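Local coordinates for beta-lactamase OXA-2 (Salmonella typhimurium, PDB 1K38), which hydrolyses beta-lactam antibiotics such as oxacillin to substituted beta-amino acids, acting as a class D serine beta-lactamase in antibiotic resistance, at residues P56-L59 and F60-A64; V101-Y104 and E105-K109. All coordinates share one frame; numbering follows the deposited sequence.

Interaction 1. Residues P56-L59 and F60-A64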
loop_
_atom_site.group_PDB
_atom_site.type_symbol
_atom_site.label_atom_id
_atom_site.label_comp_id
_atom_site.label_asym_id
_atom_site.label_seq_id
_atom_site.Cartn_x
_atom_site.Cartn_y
_atom_site.Cartn_z
ATOM N N PRO A 56 3.277 -12.936 9.692
ATOM C CA PRO A 56 2.563 -13.051 10.969
ATOM C C PRO A 56 3.368 -12.529 12.161
ATOM O O PRO A 56 2.794 -12.017 13.123
ATOM C CB PRO A 56 2.270 -14.553 11.077
ATOM C CG PRO A 56 3.386 -15.178 10.282
ATOM C CD PRO A 56 3.462 -14.266 9.081
ATOM N N HIS A 57 4.693 -12.635 12.092
ATOM C CA HIS A 57 5.539 -12.185 13.199
ATOM C C HIS A 57 5.379 -10.687 13.451
ATOM O O HIS A 57 5.421 -10.237 14.599
ATOM C CB HIS A 57 7.012 -12.522 12.920
ATOM C CG HIS A 57 7.843 -12.685 14.159
ATOM N ND1 HIS A 57 9.178 -13.024 14.120
ATOM C CD2 HIS A 57 7.527 -12.555 15.472
ATOM C CE1 HIS A 57 9.650 -13.096 15.353
ATOM N NE2 HIS A 57 8.668 -12.815 16.192
ATOM N N THR A 58 5.194 -9.908 12.388
ATOM C CA THR A 58 5.015 -8.470 12.553
ATOM C C THR A 58 3.720 -8.225 13.328
ATOM O O THR A 58 3.651 -7.316 14.159
ATOM C CB THR A 58 4.953 -7.740 11.192
ATOM O OG1 THR A 58 6.178 -7.958 10.477
ATOM C CG2 THR A 58 4.767 -6.241 11.397
ATOM N N LEU A 59 2.697 -9.033 13.056
ATOM C CA LEU A 59 1.427 -8.907 13.765
ATOM C C LEU A 59 1.670 -9.228 15.243
ATOM O O LEU A 59 1.187 -8.516 16.123
ATOM C CB LEU A 59 0.381 -9.867 13.188
ATOM C CG LEU A 59 -0.082 -9.615 11.749
ATOM C CD1 LEU A 59 -0.957 -10.770 11.285
ATOM C CD2 LEU A 59 -0.846 -8.298 11.679
ATOM N N PHE A 60 2.420 -10.297 15.511
ATOM C CA PHE A 60 2.732 -10.681 16.891
ATOM C C PHE A 60 3.410 -9.522 17.616
ATOM O O PHE A 60 3.034 -9.167 18.734
ATOM C CB PHE A 60 3.705 -11.869 16.944
ATOM C CG PHE A 60 3.153 -13.170 16.417
ATOM C CD1 PHE A 60 1.929 -13.239 15.756
ATOM C CD2 PHE A 60 3.898 -14.340 16.565
ATOM C CE1 PHE A 60 1.459 -14.455 15.250
ATOM C CE2 PHE A 60 3.436 -15.555 16.064
ATOM C CZ PHE A 60 2.217 -15.614 15.406
ATOM N N ALA A 61 4.431 -8.960 16.973
ATOM C CA ALA A 61 5.212 -7.861 17.534
ATOM C C ALA A 61 4.391 -6.603 17.798
ATOM O O ALA A 61 4.559 -5.955 18.830
ATOM C CB ALA A 61 6.387 -7.537 16.611
ATOM N N LEU A 62 3.510 -6.249 16.868
ATOM C CA LEU A 62 2.677 -5.065 17.046
ATOM C C LEU A 62 1.683 -5.307 18.180
ATOM O O LEU A 62 1.441 -4.426 19.012
ATOM C CB LEU A 62 1.918 -4.750 15.752
ATOM C CG LEU A 62 2.746 -4.165 14.602
ATOM C CD1 LEU A 62 1.994 -4.360 13.292
ATOM C CD2 LEU A 62 3.025 -2.690 14.858
ATOM N N ASP A 63 1.114 -6.508 18.211
ATOM C CA ASP A 63 0.140 -6.862 19.234
ATOM C C ASP A 63 0.765 -6.893 20.624
ATOM O O ASP A 63 0.141 -6.475 21.596
ATOM C CB ASP A 63 -0.488 -8.224 18.919
ATOM C CG ASP A 63 -1.656 -8.547 19.828
ATOM O OD1 ASP A 63 -1.434 -9.138 20.907
ATOM O OD2 ASP A 63 -2.799 -8.197 19.467
ATOM N N ALA A 64 2.002 -7.371 20.708
ATOM C CA ALA A 64 2.708 -7.468 21.986
ATOM C C ALA A 64 3.370 -6.156 22.397
ATOM O O ALA A 64 3.867 -6.028 23.519
ATOM C CB ALA A 64 3.756 -8.570 21.916
#
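Phe-60 folds back over the first turn of the helix and packs closely against the backbone carbonyl of Pro-56. Its CG lies beside its own backbone N (chi1 -66°), which carries the ring back along the helix. One face lies over the carbonyl group of Pro-56, whose C is 3.9 Å above the ring plane toward the rim, and Phe-60 CD1 comes within 3.0 Å of Pro-56 O. The same oxygen accepts the helical hydrogen bond from Phe-60 N (3.0 Å). The proline ring itself only grazes the phenyl ring, with Pro-56 CB 4.3 Å from Phe-60 CE1. A second close spot joins Thr-58 and Leu-62, which lie side by side with Thr-58 CG2 3.8 Å from Leu-62 CD1.

The far end is looser and partly solvent-exposed: Asp-63 turns its carboxylate away from the preceding turn, and OD1 bonds to Tyr-119 OH. The helix begins just after the Ser-X-X-Lys motif of predicted nucleophile Ser-51 and carboxylated Lys-54. Helix 166-175 packs on Thr-58, Leu-59 and Leu-62, while helix 113-122 meets Phe-60, whose ring stacks on Tyr-119, and helix 101-111 meets His-57 and Ala-61.

Interaction 2. Residues V101-Y104 and E105-K109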
loop_
_atom_site.group_PDB
_atom_site.type_symbol
_atom_site.label_atom_id
_atom_site.label_comp_id
_atom_site.label_asym_id
_atom_site.label_seq_id
_atom_site.Cartn_x
_atom_site.Cartn_y
_atom_site.Cartn_z
ATOM N N VAL A 101 16.597 -10.254 9.618
ATOM C CA VAL A 101 16.325 -11.165 10.713
ATOM C C VAL A 101 16.633 -10.650 12.118
ATOM O O VAL A 101 15.847 -10.888 13.039
ATOM C CB VAL A 101 17.070 -12.503 10.503
ATOM C CG1 VAL A 101 16.697 -13.491 11.602
ATOM C CG2 VAL A 101 16.734 -13.075 9.125
ATOM N N TRP A 102 17.746 -9.941 12.301
ATOM C CA TRP A 102 18.073 -9.481 13.648
ATOM C C TRP A 102 17.005 -8.610 14.295
ATOM O O TRP A 102 16.868 -8.608 15.515
ATOM C CB TRP A 102 19.443 -8.780 13.704
ATOM C CG TRP A 102 19.598 -7.487 12.950
ATOM C CD1 TRP A 102 20.169 -7.320 11.721
ATOM C CD2 TRP A 102 19.268 -6.172 13.419
ATOM N NE1 TRP A 102 20.225 -5.983 11.400
ATOM C CE2 TRP A 102 19.679 -5.257 12.425
ATOM C CE3 TRP A 102 18.668 -5.677 14.586
ATOM C CZ2 TRP A 102 19.512 -3.872 12.561
ATOM C CZ3 TRP A 102 18.502 -4.296 14.721
ATOM C CH2 TRP A 102 18.924 -3.415 13.713
ATOM N N VAL A 103 16.238 -7.883 13.489
ATOM C CA VAL A 103 15.178 -7.045 14.040
ATOM C C VAL A 103 14.103 -7.938 14.650
ATOM O O VAL A 103 13.632 -7.698 15.765
ATOM C CB VAL A 103 14.533 -6.158 12.946
ATOM C CG1 VAL A 103 13.282 -5.478 13.489
ATOM C CG2 VAL A 103 15.529 -5.115 12.475
ATOM N N TYR A 104 13.723 -8.982 13.922
ATOM C CA TYR A 104 12.699 -9.885 14.416
ATOM C C TYR A 104 13.189 -10.783 15.545
ATOM O O TYR A 104 12.386 -11.333 16.294
ATOM C CB TYR A 104 12.102 -10.686 13.253
ATOM C CG TYR A 104 11.200 -9.821 12.397
ATOM C CD1 TYR A 104 11.732 -8.841 11.559
ATOM C CD2 TYR A 104 9.810 -9.919 12.495
ATOM C CE1 TYR A 104 10.906 -7.976 10.839
ATOM C CE2 TYR A 104 8.970 -9.057 11.777
ATOM C CZ TYR A 104 9.526 -8.087 10.954
ATOM O OH TYR A 104 8.713 -7.223 10.253
ATOM N N GLU A 105 14.504 -10.919 15.677
ATOM C CA GLU A 105 15.055 -11.714 16.767
ATOM C C GLU A 105 14.780 -10.911 18.034
ATOM O O GLU A 105 14.489 -11.468 19.092
ATOM C CB GLU A 105 16.561 -11.916 16.585
ATOM C CG GLU A 105 16.918 -12.929 15.506
ATOM C CD GLU A 105 18.416 -13.059 15.306
ATOM O OE1 GLU A 105 19.135 -13.248 16.311
ATOM O OE2 GLU A 105 18.873 -12.977 14.146
ATOM N N LEU A 106 14.860 -9.589 17.910
ATOM C CA LEU A 106 14.592 -8.701 19.033
ATOM C C LEU A 106 13.138 -8.866 19.460
ATOM O O LEU A 106 12.838 -8.961 20.652
ATOM C CB LEU A 106 14.857 -7.244 18.637
ATOM C CG LEU A 106 16.296 -6.723 18.746
ATOM C CD1 LEU A 106 16.644 -6.506 20.208
ATOM C CD2 LEU A 106 17.269 -7.697 18.101
ATOM N N PHE A 107 12.233 -8.904 18.483
ATOM C CA PHE A 107 10.814 -9.067 18.780
ATOM C C PHE A 107 10.571 -10.410 19.456
ATOM O O PHE A 107 9.837 -10.498 20.438
ATOM C CB PHE A 107 9.962 -9.019 17.504
ATOM C CG PHE A 107 10.048 -7.723 16.743
ATOM C CD1 PHE A 107 10.442 -6.543 17.364
ATOM C CD2 PHE A 107 9.684 -7.684 15.400
ATOM C CE1 PHE A 107 10.472 -5.340 16.658
ATOM C CE2 PHE A 107 9.708 -6.489 14.684
ATOM C CZ PHE A 107 10.103 -5.314 15.313
ATOM N N ALA A 108 11.181 -11.458 18.910
ATOM C CA ALA A 108 11.021 -12.802 19.451
ATOM C C ALA A 108 11.433 -12.872 20.919
ATOM O O ALA A 108 10.754 -13.499 21.732
ATOM C CB ALA A 108 11.833 -13.795 18.624
ATOM N N LYS A 109 12.544 -12.223 21.249
ATOM C CA LYS A 109 13.041 -12.215 22.620
ATOM C C LYS A 109 12.038 -11.537 23.549
ATOM O O LYS A 109 11.748 -12.040 24.636
ATOM C CB LYS A 109 14.387 -11.492 22.686
ATOM C CG LYS A 109 15.025 -11.483 24.065
ATOM C CD LYS A 109 16.356 -10.750 24.047
ATOM C CE LYS A 109 16.987 -10.721 25.433
ATOM N NZ LYS A 109 17.252 -12.094 25.951
#
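Val-103 O is gripped by two N-H groups of the next turn. Phe-107 N gives it the regular helical hydrogen bond (3.3 Å), and Leu-106 N adds a weak one at 3.1 Å. The phenyl ring of Phe-107 is a further neighbour, its face lying over the oxygen, which stands 3.7 Å from the ring plane and over the ring centre.

Phe-107 also meets Tyr-104 in a T-shaped stack. The edge of the phenyl ring points at the face of the tyrosine ring, the planes stand 72° apart, and Phe-107 CE2 sits 3.9 Å above the tyrosine plane, over its centre. The outer end of the same phenyl ring reaches Val-103, with CZ 3.7 Å from Val-103 CG1; these two side chains run alongside each other in the same direction. Phe-107 thus fills the angle between Val-103 and Tyr-104.

On another side of the helix, Glu-105 runs back toward Val-101. With CG1 anti to the backbone N of Val-101 (chi1 -176°), this methyl comes 3.4 Å from Glu-105 OE2, a van der Waals contact between the methyl and the carboxylate oxygen, while Glu-105 N bonds to Val-101 O at 3.0 Å. Val-101 closes the Ser-X-Val motif of class D enzymes, and its side chain is about 4 Å from that of the predicted nucleophile Ser-51. Trp-102 is fixed from outside: NE1 bonds to His-86 O, and Arg-81 makes a cation-pi contact with the indole. Phe-74 meets Phe-107 edge-to-face. Helix 92-97 packs against Val-103, Tyr-104 and Phe-107, and helix 56-64 lies against Phe-107 and Ala-108.

Overall arrangement
Interaction 1 comes first along the chain, on helix 56-64, and interaction 2 follows on helix 101-111; both lie within the penicillin-binding transpeptidase family region, on the same side of the chain's centre, with their own centres 11 Å apart. The two helices touch directly. Thr-58 OG1 and Tyr-104 OH are 2.6 Å apart, a probable hydrogen bond, and Ala-61 CB packs 3.5 Å from Phe-107 CD2. His-57 CE1 also approaches Tyr-104 O. One helix begins just after the Ser-X-X-Lys motif and the other carries the last residue of the Ser-X-Val motif, Val-101. Thr-58 OG1 also bonds the backbone O of carboxylated Lys-54, so the contact links the helix carrying Val-101 to the stretch holding the modified lysine.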